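Local coordinates for protein sucrose 6(F)-phosphate phosphorylase (Thermoanaerobacterium thermosaccharolyticum DSM 571, PDB 6S9V) that is an enzyme of the alpha-amylase family, built from a TIM-barrel catalytic domain followed by an antiparallel beta domain, at residues A16-V21 and N90-L95; Y375-A380 and L477-K482; I381-P386 and L438-F443; F455-R460 and R465-K470. One frame throughout, in Å; residues are numbered along the deposited sequence.

Interaction 1: A16-V21 and N90-L95; sequences ALKNKV and NFDILL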
# COMPACT_ATOMS: atom_id res chain seq x y z
N ALA A 16 12.59 -0.93 15.74
CA ALA A 16 11.63 -1.48 16.69
C ALA A 16 10.30 -0.76 16.46
O ALA A 16 9.99 0.23 17.13
CB ALA A 16 12.11 -1.32 18.13
N LEU A 17 9.49 -1.30 15.57
CA LEU A 17 8.22 -0.67 15.24
C LEU A 17 7.15 -1.15 16.20
O LEU A 17 7.23 -2.26 16.74
CB LEU A 17 7.81 -0.99 13.80
CG LEU A 17 8.74 -0.40 12.74
CD1 LEU A 17 8.43 -1.03 11.40
CD2 LEU A 17 8.62 1.12 12.67
N LYS A 18 6.17 -0.28 16.46
CA LYS A 18 5.05 -0.66 17.30
C LYS A 18 4.27 -1.78 16.63
O LYS A 18 3.89 -1.68 15.46
CB LYS A 18 4.14 0.55 17.51
CG LYS A 18 3.07 0.37 18.58
CD LYS A 18 1.96 1.43 18.46
CE LYS A 18 2.45 2.84 18.72
NZ LYS A 18 1.27 3.79 18.79
N ASN A 19 4.04 -2.86 17.38
CA ASN A 19 3.39 -4.05 16.82
C ASN A 19 1.89 -4.04 17.08
O ASN A 19 1.33 -4.94 17.71
CB ASN A 19 4.04 -5.31 17.38
CG ASN A 19 3.51 -6.57 16.73
OD1 ASN A 19 3.07 -6.55 15.57
ND2 ASN A 19 3.53 -7.68 17.46
N LYS A 20 1.22 -3.02 16.56
CA LYS A 20 -0.22 -2.87 16.73
C LYS A 20 -0.87 -2.68 15.37
O LYS A 20 -0.24 -2.24 14.41
CB LYS A 20 -0.56 -1.71 17.67
CG LYS A 20 -0.03 -1.93 19.09
CD LYS A 20 -0.79 -1.15 20.13
CE LYS A 20 -0.18 -1.34 21.52
NZ LYS A 20 0.19 -2.76 21.79
N VAL A 21 -2.16 -3.03 15.31
CA VAL A 21 -2.89 -2.90 14.06
C VAL A 21 -2.96 -1.44 13.64
O VAL A 21 -3.17 -0.54 14.47
CB VAL A 21 -4.29 -3.52 14.23
CG1 VAL A 21 -5.10 -3.35 12.97
CG2 VAL A 21 -4.19 -4.99 14.61
N ASN A 90 -1.44 10.67 19.08
CA ASN A 90 -2.14 9.48 19.52
C ASN A 90 -1.88 8.25 18.67
O ASN A 90 -2.13 7.13 19.14
CB ASN A 90 -3.66 9.75 19.52
CG ASN A 90 -4.03 11.00 20.31
OD1 ASN A 90 -4.54 11.97 19.74
ND2 ASN A 90 -3.75 10.99 21.60
N PHE A 91 -1.39 8.41 17.44
CA PHE A 91 -1.18 7.32 16.50
C PHE A 91 0.14 7.53 15.77
O PHE A 91 0.53 8.67 15.51
CB PHE A 91 -2.32 7.24 15.47
CG PHE A 91 -3.68 7.12 16.08
CD1 PHE A 91 -4.19 5.89 16.44
CD2 PHE A 91 -4.46 8.26 16.30
CE1 PHE A 91 -5.45 5.78 17.02
CE2 PHE A 91 -5.71 8.16 16.87
CZ PHE A 91 -6.21 6.92 17.23
N ASP A 92 0.81 6.43 15.41
CA ASP A 92 1.91 6.51 14.45
C ASP A 92 1.35 6.90 13.09
O ASP A 92 0.44 6.23 12.58
CB ASP A 92 2.65 5.19 14.32
CG ASP A 92 3.43 4.81 15.56
OD1 ASP A 92 3.76 5.69 16.37
OD2 ASP A 92 3.77 3.61 15.67
N ILE A 93 1.86 7.98 12.49
CA ILE A 93 1.37 8.45 11.20
C ILE A 93 2.28 7.96 10.09
O ILE A 93 3.51 8.11 10.16
CB ILE A 93 1.26 9.99 11.18
CG1 ILE A 93 0.35 10.47 12.31
CG2 ILE A 93 0.72 10.45 9.84
CD1 ILE A 93 -1.03 9.88 12.31
N LEU A 94 1.68 7.37 9.07
CA LEU A 94 2.37 6.95 7.85
C LEU A 94 1.83 7.80 6.70
O LEU A 94 0.62 7.82 6.47
CB LEU A 94 2.12 5.47 7.62
CG LEU A 94 3.03 4.67 6.71
CD1 LEU A 94 2.79 3.17 6.97
CD2 LEU A 94 2.78 5.02 5.27
N LEU A 95 2.72 8.49 5.99
CA LEU A 95 2.34 9.28 4.83
C LEU A 95 3.12 8.85 3.60
O LEU A 95 4.19 8.23 3.70
CB LEU A 95 2.59 10.77 5.06
CG LEU A 95 1.76 11.50 6.11
CD1 LEU A 95 2.14 12.98 6.12
CD2 LEU A 95 0.26 11.33 5.85
O HOH W 1 6.06 2.19 14.75
O HOH W 2 1.81 7.00 18.80

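Interaction 2: Y375-A380 and L477-K482; sequences YLAARA and LFIDLK. With SO4 (sulfate ion), chain G.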
# COMPACT_ATOMS: atom_id res chain seq x y z
N TYR A 375 -14.44 -14.20 6.59
CA TYR A 375 -13.76 -12.92 6.65
C TYR A 375 -13.04 -12.73 7.98
O TYR A 375 -11.89 -12.27 8.01
CB TYR A 375 -14.76 -11.79 6.42
CG TYR A 375 -14.13 -10.43 6.49
CD1 TYR A 375 -13.02 -10.12 5.71
CD2 TYR A 375 -14.63 -9.44 7.33
CE1 TYR A 375 -12.44 -8.88 5.77
CE2 TYR A 375 -14.05 -8.19 7.39
CZ TYR A 375 -12.95 -7.92 6.60
OH TYR A 375 -12.34 -6.68 6.66
N LEU A 376 -13.69 -13.10 9.09
CA LEU A 376 -13.01 -13.06 10.38
C LEU A 376 -11.84 -14.05 10.40
O LEU A 376 -10.79 -13.75 10.97
CB LEU A 376 -13.99 -13.37 11.51
CG LEU A 376 -14.64 -12.17 12.19
CD1 LEU A 376 -13.61 -11.24 12.82
CD2 LEU A 376 -15.47 -11.40 11.19
N ALA A 377 -12.00 -15.21 9.76
CA ALA A 377 -10.89 -16.15 9.65
C ALA A 377 -9.72 -15.54 8.89
O ALA A 377 -8.56 -15.69 9.29
CB ALA A 377 -11.36 -17.44 8.97
N ALA A 378 -10.02 -14.81 7.80
CA ALA A 378 -9.00 -14.13 7.02
C ALA A 378 -8.21 -13.14 7.86
O ALA A 378 -6.97 -13.08 7.79
CB ALA A 378 -9.65 -13.42 5.84
N ARG A 379 -8.91 -12.31 8.65
CA ARG A 379 -8.23 -11.33 9.49
C ARG A 379 -7.44 -12.02 10.60
O ARG A 379 -6.36 -11.55 10.98
CB ARG A 379 -9.25 -10.35 10.08
CG ARG A 379 -9.86 -9.40 9.04
CD ARG A 379 -8.87 -8.32 8.61
NE ARG A 379 -9.51 -7.40 7.67
CZ ARG A 379 -8.86 -6.56 6.87
NH1 ARG A 379 -7.53 -6.49 6.88
NH2 ARG A 379 -9.55 -5.79 6.04
N ALA A 380 -7.97 -13.11 11.16
CA ALA A 380 -7.21 -13.85 12.17
C ALA A 380 -5.90 -14.37 11.58
O ALA A 380 -4.83 -14.22 12.20
CB ALA A 380 -8.05 -15.01 12.72
N LEU A 477 -4.17 -19.88 17.52
CA LEU A 477 -5.27 -19.79 16.57
C LEU A 477 -5.59 -21.17 16.04
O LEU A 477 -4.70 -21.92 15.64
CB LEU A 477 -4.88 -18.86 15.42
CG LEU A 477 -5.82 -18.79 14.21
CD1 LEU A 477 -7.14 -18.15 14.61
CD2 LEU A 477 -5.16 -18.05 13.05
N PHE A 478 -6.88 -21.51 16.02
CA PHE A 478 -7.33 -22.70 15.32
C PHE A 478 -8.47 -22.30 14.40
O PHE A 478 -9.45 -21.70 14.85
CB PHE A 478 -7.80 -23.79 16.28
CG PHE A 478 -8.28 -25.02 15.57
CD1 PHE A 478 -9.61 -25.15 15.18
CD2 PHE A 478 -7.40 -26.04 15.26
CE1 PHE A 478 -10.04 -26.27 14.52
CE2 PHE A 478 -7.84 -27.18 14.60
CZ PHE A 478 -9.16 -27.28 14.23
N ILE A 479 -8.34 -22.64 13.12
CA ILE A 479 -9.41 -22.44 12.14
C ILE A 479 -9.76 -23.79 11.52
O ILE A 479 -8.88 -24.51 11.04
CB ILE A 479 -9.01 -21.44 11.03
CG1 ILE A 479 -8.74 -20.05 11.60
CG2 ILE A 479 -10.14 -21.36 9.97
CD1 ILE A 479 -8.04 -19.10 10.63
N ASP A 480 -11.04 -24.13 11.56
CA ASP A 480 -11.59 -25.24 10.79
C ASP A 480 -12.04 -24.68 9.45
O ASP A 480 -13.04 -23.96 9.39
CB ASP A 480 -12.74 -25.89 11.55
CG ASP A 480 -13.33 -27.09 10.82
OD1 ASP A 480 -12.98 -27.33 9.65
OD2 ASP A 480 -14.15 -27.81 11.45
N LEU A 481 -11.29 -24.97 8.39
CA LEU A 481 -11.61 -24.41 7.08
C LEU A 481 -12.89 -25.00 6.50
O LEU A 481 -13.42 -24.45 5.52
CB LEU A 481 -10.46 -24.62 6.10
CG LEU A 481 -9.20 -23.81 6.44
CD1 LEU A 481 -8.06 -24.25 5.55
CD2 LEU A 481 -9.45 -22.32 6.30
N LYS A 482 -13.38 -26.11 7.05
CA LYS A 482 -14.66 -26.64 6.62
C LYS A 482 -15.80 -25.70 6.99
O LYS A 482 -16.72 -25.47 6.19
CB LYS A 482 -14.88 -28.03 7.24
CG LYS A 482 -13.92 -29.09 6.69
CD LYS A 482 -14.23 -30.50 7.21
CE LYS A 482 -13.69 -30.73 8.62
NZ LYS A 482 -13.93 -32.14 9.09
S SO4 G . -10.36 -34.09 7.97
O1 SO4 G . -9.44 -34.10 6.84
O2 SO4 G . -11.12 -35.34 8.00
O3 SO4 G . -9.59 -33.95 9.21
O4 SO4 G . -11.30 -32.98 7.85

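Interaction 3: I381-P386 and L438-F443; sequences IQFFTP and LKLIRF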
# COMPACT_ATOMS: atom_id res chain seq x y z
N ILE A 381 -5.96 -14.97 10.40
CA ILE A 381 -4.75 -15.41 9.71
C ILE A 381 -3.79 -14.23 9.54
O ILE A 381 -2.60 -14.33 9.84
CB ILE A 381 -5.08 -16.04 8.36
CG1 ILE A 381 -5.87 -17.34 8.54
CG2 ILE A 381 -3.79 -16.28 7.57
CD1 ILE A 381 -6.54 -17.81 7.25
N GLN A 382 -4.31 -13.10 9.05
CA GLN A 382 -3.47 -11.93 8.86
C GLN A 382 -2.80 -11.52 10.17
O GLN A 382 -1.59 -11.28 10.21
CB GLN A 382 -4.31 -10.76 8.32
CG GLN A 382 -3.46 -9.54 7.98
CD GLN A 382 -4.23 -8.24 8.00
OE1 GLN A 382 -5.46 -8.22 7.98
NE2 GLN A 382 -3.49 -7.14 8.01
N PHE A 383 -3.58 -11.44 11.25
CA PHE A 383 -3.06 -10.93 12.51
C PHE A 383 -2.10 -11.92 13.17
O PHE A 383 -1.23 -11.50 13.95
CB PHE A 383 -4.20 -10.60 13.47
CG PHE A 383 -5.11 -9.48 12.99
CD1 PHE A 383 -4.75 -8.67 11.93
CD2 PHE A 383 -6.32 -9.26 13.62
CE1 PHE A 383 -5.59 -7.65 11.50
CE2 PHE A 383 -7.16 -8.24 13.21
CZ PHE A 383 -6.80 -7.44 12.14
N PHE A 384 -2.23 -13.22 12.88
CA PHE A 384 -1.29 -14.21 13.40
C PHE A 384 -0.05 -14.36 12.53
O PHE A 384 0.89 -15.06 12.93
CB PHE A 384 -1.98 -15.58 13.55
CG PHE A 384 -2.63 -15.77 14.89
CD1 PHE A 384 -3.80 -15.09 15.21
CD2 PHE A 384 -2.05 -16.59 15.84
CE1 PHE A 384 -4.38 -15.25 16.46
CE2 PHE A 384 -2.62 -16.73 17.09
CZ PHE A 384 -3.78 -16.07 17.40
N THR A 385 -0.02 -13.75 11.36
CA THR A 385 1.16 -13.77 10.49
C THR A 385 2.17 -12.74 10.96
O THR A 385 1.79 -11.59 11.22
CB THR A 385 0.77 -13.48 9.04
OG1 THR A 385 -0.13 -14.50 8.58
CG2 THR A 385 2.00 -13.46 8.13
N PRO A 386 3.45 -13.10 11.10
CA PRO A 386 4.45 -12.10 11.51
C PRO A 386 4.46 -10.91 10.56
O PRO A 386 4.40 -11.06 9.33
CB PRO A 386 5.77 -12.87 11.46
CG PRO A 386 5.38 -14.30 11.68
CD PRO A 386 4.03 -14.45 11.00
N LEU A 438 -13.64 -5.75 15.46
CA LEU A 438 -13.04 -4.83 16.42
C LEU A 438 -12.53 -5.57 17.65
O LEU A 438 -11.47 -5.24 18.18
CB LEU A 438 -14.07 -3.76 16.81
CG LEU A 438 -14.47 -2.79 15.68
CD1 LEU A 438 -15.51 -1.79 16.15
CD2 LEU A 438 -13.26 -2.06 15.13
N LYS A 439 -13.27 -6.59 18.11
CA LYS A 439 -12.82 -7.39 19.24
C LYS A 439 -11.54 -8.14 18.90
O LYS A 439 -10.60 -8.21 19.72
CB LYS A 439 -13.93 -8.36 19.67
CG LYS A 439 -13.61 -9.11 20.95
CD LYS A 439 -14.78 -9.96 21.42
CE LYS A 439 -14.40 -10.80 22.63
NZ LYS A 439 -15.52 -11.67 23.11
N LEU A 440 -11.47 -8.71 17.70
CA LEU A 440 -10.27 -9.40 17.25
C LEU A 440 -9.09 -8.44 17.17
O LEU A 440 -7.98 -8.77 17.58
CB LEU A 440 -10.50 -10.06 15.90
CG LEU A 440 -9.31 -10.78 15.27
CD1 LEU A 440 -8.89 -11.97 16.13
CD2 LEU A 440 -9.62 -11.22 13.85
N ILE A 441 -9.32 -7.24 16.62
CA ILE A 441 -8.24 -6.25 16.52
C ILE A 441 -7.70 -5.93 17.91
O ILE A 441 -6.49 -5.92 18.14
CB ILE A 441 -8.74 -4.99 15.80
CG1 ILE A 441 -8.92 -5.27 14.30
CG2 ILE A 441 -7.76 -3.86 16.01
CD1 ILE A 441 -9.66 -4.16 13.56
N ARG A 442 -8.60 -5.64 18.85
CA ARG A 442 -8.14 -5.28 20.19
C ARG A 442 -7.42 -6.45 20.86
O ARG A 442 -6.46 -6.23 21.61
CB ARG A 442 -9.31 -4.78 21.04
CG ARG A 442 -9.83 -3.43 20.54
CD ARG A 442 -10.35 -2.57 21.69
NE ARG A 442 -11.67 -2.96 22.15
CZ ARG A 442 -12.23 -2.56 23.28
NH1 ARG A 442 -11.58 -1.74 24.12
NH2 ARG A 442 -13.44 -2.98 23.58
N PHE A 443 -7.86 -7.68 20.61
CA PHE A 443 -7.09 -8.82 21.11
C PHE A 443 -5.67 -8.81 20.54
O PHE A 443 -4.70 -9.02 21.28
CB PHE A 443 -7.77 -10.14 20.77
CG PHE A 443 -7.05 -11.34 21.34
CD1 PHE A 443 -7.24 -11.71 22.66
CD2 PHE A 443 -6.16 -12.06 20.57
CE1 PHE A 443 -6.56 -12.80 23.21
CE2 PHE A 443 -5.48 -13.16 21.11
CZ PHE A 443 -5.69 -13.52 22.43

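Interaction 4: F455-R460 and R465-K470; sequences FIEDCR and RLTWKK. With SO4 (sulfate ion), chain G.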
# COMPACT_ATOMS: atom_id res chain seq x y z
N PHE A 455 5.16 -19.84 16.15
CA PHE A 455 5.27 -21.26 15.82
C PHE A 455 4.15 -21.67 14.87
O PHE A 455 2.97 -21.43 15.16
CB PHE A 455 5.24 -22.12 17.09
CG PHE A 455 6.36 -21.81 18.05
CD1 PHE A 455 7.63 -22.31 17.85
CD2 PHE A 455 6.14 -20.99 19.14
CE1 PHE A 455 8.66 -22.02 18.73
CE2 PHE A 455 7.16 -20.69 20.02
CZ PHE A 455 8.42 -21.20 19.81
N ILE A 456 4.51 -22.29 13.76
CA ILE A 456 3.56 -22.89 12.83
C ILE A 456 3.35 -24.33 13.26
O ILE A 456 4.30 -25.12 13.32
CB ILE A 456 4.07 -22.82 11.38
CG1 ILE A 456 4.32 -21.37 10.93
CG2 ILE A 456 3.07 -23.49 10.43
CD1 ILE A 456 5.10 -21.27 9.64
N GLU A 457 2.11 -24.68 13.59
CA GLU A 457 1.81 -25.96 14.21
C GLU A 457 1.30 -26.93 13.16
O GLU A 457 0.59 -26.54 12.23
CB GLU A 457 0.76 -25.83 15.32
CG GLU A 457 1.10 -24.82 16.42
CD GLU A 457 2.12 -25.34 17.41
OE1 GLU A 457 2.79 -26.36 17.14
OE2 GLU A 457 2.26 -24.70 18.48
N ASP A 458 1.68 -28.20 13.32
CA ASP A 458 1.19 -29.25 12.45
C ASP A 458 -0.32 -29.37 12.59
O ASP A 458 -0.88 -29.17 13.67
CB ASP A 458 1.84 -30.58 12.80
CG ASP A 458 1.42 -31.69 11.86
OD1 ASP A 458 1.06 -31.39 10.71
OD2 ASP A 458 1.41 -32.86 12.30
N CYS A 459 -0.98 -29.69 11.47
CA CYS A 459 -2.43 -29.83 11.47
C CYS A 459 -2.83 -30.41 10.12
O CYS A 459 -2.01 -30.56 9.22
CB CYS A 459 -3.12 -28.49 11.71
SG CYS A 459 -2.73 -27.24 10.46
N ARG A 460 -4.12 -30.74 10.00
CA ARG A 460 -4.68 -31.25 8.76
C ARG A 460 -4.72 -30.16 7.70
O ARG A 460 -4.68 -28.96 8.00
CB ARG A 460 -6.09 -31.81 9.00
CG ARG A 460 -6.13 -32.97 10.00
CD ARG A 460 -5.63 -34.28 9.37
NE ARG A 460 -6.60 -34.81 8.42
CZ ARG A 460 -6.35 -35.76 7.53
NH1 ARG A 460 -5.14 -36.30 7.44
NH2 ARG A 460 -7.31 -36.17 6.71
N ARG A 465 -3.33 -23.86 12.28
CA ARG A 465 -2.94 -23.82 13.69
C ARG A 465 -1.65 -23.02 13.81
O ARG A 465 -0.59 -23.49 13.37
CB ARG A 465 -2.77 -25.22 14.27
CG ARG A 465 -4.06 -26.01 14.36
CD ARG A 465 -3.92 -27.27 15.22
NE ARG A 465 -4.02 -26.98 16.65
CZ ARG A 465 -4.11 -27.91 17.60
NH1 ARG A 465 -4.11 -29.20 17.28
NH2 ARG A 465 -4.21 -27.56 18.88
N LEU A 466 -1.74 -21.83 14.39
CA LEU A 466 -0.61 -20.93 14.57
C LEU A 466 -0.56 -20.45 16.01
O LEU A 466 -1.59 -20.13 16.60
CB LEU A 466 -0.71 -19.74 13.62
CG LEU A 466 -0.87 -20.08 12.13
CD1 LEU A 466 -1.16 -18.80 11.34
CD2 LEU A 466 0.36 -20.80 11.58
N THR A 467 0.65 -20.36 16.57
CA THR A 467 0.82 -20.05 17.98
C THR A 467 1.87 -18.97 18.19
O THR A 467 2.92 -18.98 17.54
CB THR A 467 1.24 -21.31 18.77
OG1 THR A 467 0.15 -22.25 18.80
CG2 THR A 467 1.66 -20.96 20.19
N TRP A 468 1.57 -18.05 19.10
CA TRP A 468 2.52 -17.06 19.60
C TRP A 468 2.75 -17.32 21.09
O TRP A 468 1.81 -17.64 21.83
CB TRP A 468 2.02 -15.64 19.37
CG TRP A 468 2.06 -15.22 17.94
CD1 TRP A 468 1.11 -15.45 16.98
CD2 TRP A 468 3.12 -14.51 17.28
NE1 TRP A 468 1.50 -14.92 15.78
CE2 TRP A 468 2.73 -14.33 15.93
CE3 TRP A 468 4.34 -13.99 17.71
CZ2 TRP A 468 3.54 -13.68 15.01
CZ3 TRP A 468 5.15 -13.34 16.78
CH2 TRP A 468 4.74 -13.19 15.45
N LYS A 469 3.99 -17.16 21.53
CA LYS A 469 4.34 -17.39 22.93
C LYS A 469 5.23 -16.27 23.45
O LYS A 469 6.22 -15.92 22.80
CB LYS A 469 5.07 -18.73 23.09
CG LYS A 469 4.20 -19.96 22.88
CD LYS A 469 5.01 -21.25 22.90
CE LYS A 469 5.61 -21.54 24.26
NZ LYS A 469 4.57 -22.09 25.18
N LYS A 470 4.89 -15.74 24.63
CA LYS A 470 5.78 -14.83 25.34
C LYS A 470 5.60 -15.03 26.84
O LYS A 470 4.51 -14.78 27.37
CB LYS A 470 5.53 -13.36 24.97
CG LYS A 470 6.44 -12.40 25.73
CD LYS A 470 6.21 -10.94 25.36
CE LYS A 470 7.18 -10.05 26.15
NZ LYS A 470 7.12 -8.61 25.75
S SO4 G . -10.36 -34.09 7.97
O1 SO4 G . -9.44 -34.10 6.84
O2 SO4 G . -11.12 -35.34 8.00
O3 SO4 G . -9.59 -33.95 9.21
O4 SO4 G . -11.30 -32.98 7.85
O HOH W 3 -2.67 -30.56 15.19

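Interaction 1: A16-V21 and N90-L95
Lys18 and Asp92 are the residues that meet between the loop before the first barrel strand and the start of strand 92-97. The carbon contacts come first. CE of Lys18 lies 3.4 Å from OD2 of Asp92, and CB of Lys18 is 3.6 Å from the same oxygen. The lysine chain thus passes over one face of the carboxylate. It leaves the backbone with CG anti to N (chi1 -169°) and bends at chi3 (-65°), which lays its end over Asp92.

The ionic part is loose. NZ of Lys18 stands well out of the carboxylate plane, and its salt bridge to OD1 of Asp92 is long at 4.0 Å. NZ also has a hydrogen bond to the backbone oxygen of Gly50. The backbone of Asp92 pairs with the same glycine.

Two waters complete the link. One accepts from the backbone N of Lys18 at 3.0 Å and donates to OD2 of Asp92 at 2.8 Å. The other, over the face where the lysine lies, accepts from Lys18 NZ at 3.3 Å and gives only a weak bond to OD1 of Asp92.

With no direct hydrogen bond between the segments, the chemistry implies a hydrated surface contact. Charge attraction probably contributes modestly, while the water on OD2 and the carbonyl of Gly50 provide the more definite polar links.

Interaction 2: Y375-A380 and L477-K482
Ala377 and Ala380 meet Ile479 and Leu477 on one side of the helix; on the side turned from the strand, Tyr375 and Arg379 of the same helix interlock. One face of the Tyr375 ring carries CG of Arg379, 4.1 Å above the plane and offset toward the rim. The hydroxyl of Tyr375 sits at the edge of the Arg379 guanidinium, in its plane. The arginine grips it side-on: NE is 3.1 Å and NH2 3.0 Å from Tyr375 OH. Asp307 forms a salt bridge with Arg379 NH2, and Gln382 takes a hydrogen bond from NH1. These bonds fix the rotation of the guanidinium.

The contact with the strand is apolar. CD1 of Ile479 reaches the helix backbone, 3.7 Å from O of Ala377, and lies 4.1 Å from CB of the same alanine. One turn on, CB of Ala380 meets CD1 of Leu477 at 3.8 Å. Leu477 has CG anti to its backbone N (chi1 171°), which sends both methyls toward Ala380. The small alanine side chains are consistent with the close approach, 6.9 Å between CA of Ala377 and CA of Ile479. Thr486 of the next strand touches all four residues.

At the end of the strand, OD1 of Asp480 accepts from N of Lys482 at 2.9 Å, an Asx turn. The Lys482 chain, bent at chi3, brings NZ to a sulfate ion, probably from the crystallisation liquor, which Arg460 also binds.

Helix 372-384 packs against the antiparallel sheet that follows the barrel. Such packing is typical of the C-terminal domain in the alpha-amylase family.

Interaction 3: I381-P386 and L438-F443
Ahead of Phe383, which meets Leu440 and Ile441, the segment begins on Ile381 in the last turns of helix 372-384. The side chain of Ile381 is turned to the antiparallel sheet, but its carbonyl matters further on. Gln382 lies away from the second helix. Its OE1 accepts from Arg379, and its NE2 donates to the carbonyl of Gln390.

Phe383 carries the contact. Its CG is anti to the carbonyl carbon (chi1 -64°), which directs the ring at helix 432-446. CG of Leu440 comes to the ring edge, near the ring plane, 3.7 Å from CD2 of Phe383. CD2 of Leu440 lies 3.8 Å from that same ring atom. CG1 of Ile441 approaches obliquely and is 3.6 Å from CE2 of Phe383. The ring is thus wedged between consecutive residues of the opposite helix. Both helices flank the TIM barrel: Phe383 also touches Pro389 and Val391 of strand 388-392, the last of its eight parallel strands.

The ring of Phe384 packs edge-to-face with Phe450 and also meets Trp468, whose NE1 binds the Phe384 carbonyl. OG1 of Thr385 donates to O of Ile381 at 2.8 Å, coming from above the carbonyl plane, and its backbone N bonds to O of Gln382 at 3.1 Å. Pro386 then packs on Ile300 and leads toward the barrel strand.

Interaction 4: F455-R460 and R465-K470
Phe455 and Lys469 cross at about a right angle, with CD of Lys469 3.6 Å from CE2 of Phe455. The lysine is poorly ordered, so its end is uncertain. On the same face of the sheet, Glu457 slants across Thr467. Glu457 is bent at chi2 (-77°), and its OE2 comes to 3.2 Å from Thr467 OG1. That bond is weak; it is also not settled, since the hydroxyl of Thr467 hydrogen-bonds with Ser476 OG.

The backbones join as an antiparallel beta hairpin at the edge of the sheet that follows the barrel. Phe455 and Thr467 are a hydrogen-bonded pair: N of Phe455 is 2.8 Å from O of Thr467, and N of Thr467 is 2.9 Å from O of Phe455. A third bond runs from N of Glu457 to O of Arg465 at 3.0 Å.

Ile456 and Leu466, a non-hydrogen-bonded pair, occupy the other face. Their side chains lie side by side and point the same way, with CG2 of Ile456 4.0 Å from CD2 of Leu466. Both rest on Leu295 of helix 289-295.

Nearer the turn, CB of Cys459 lies 3.7 Å from CG of Arg465. A water joins O of Asp458 to NH1 of Arg465. Arg460 takes no part in the strand pairing; its NE and NH2 bind a sulfate ion, probably from the crystallisation liquor, with Lys482 as another partner of the ion.

Overall arrangement
From the N terminus, interaction 1 comes first: it closes the loop from 16-21 to 90-95, linking the lead-in to the barrel with its third strand. Interaction 2 then closes a long loop from 375-380 to 477-482. Interactions 3 and 4 both fall within that loop, one after the other, and none cross. Interaction 3 continues the helix of interaction 2 and joins it to helix 432-446. Interaction 4 is the local hairpin whose second strand lies next to the strand of interaction 2. Interactions 2, 3 and 4 touch one another, tying barrel helices to the antiparallel sheet. Val21 on Ile441 connects interaction 1 to interaction 3.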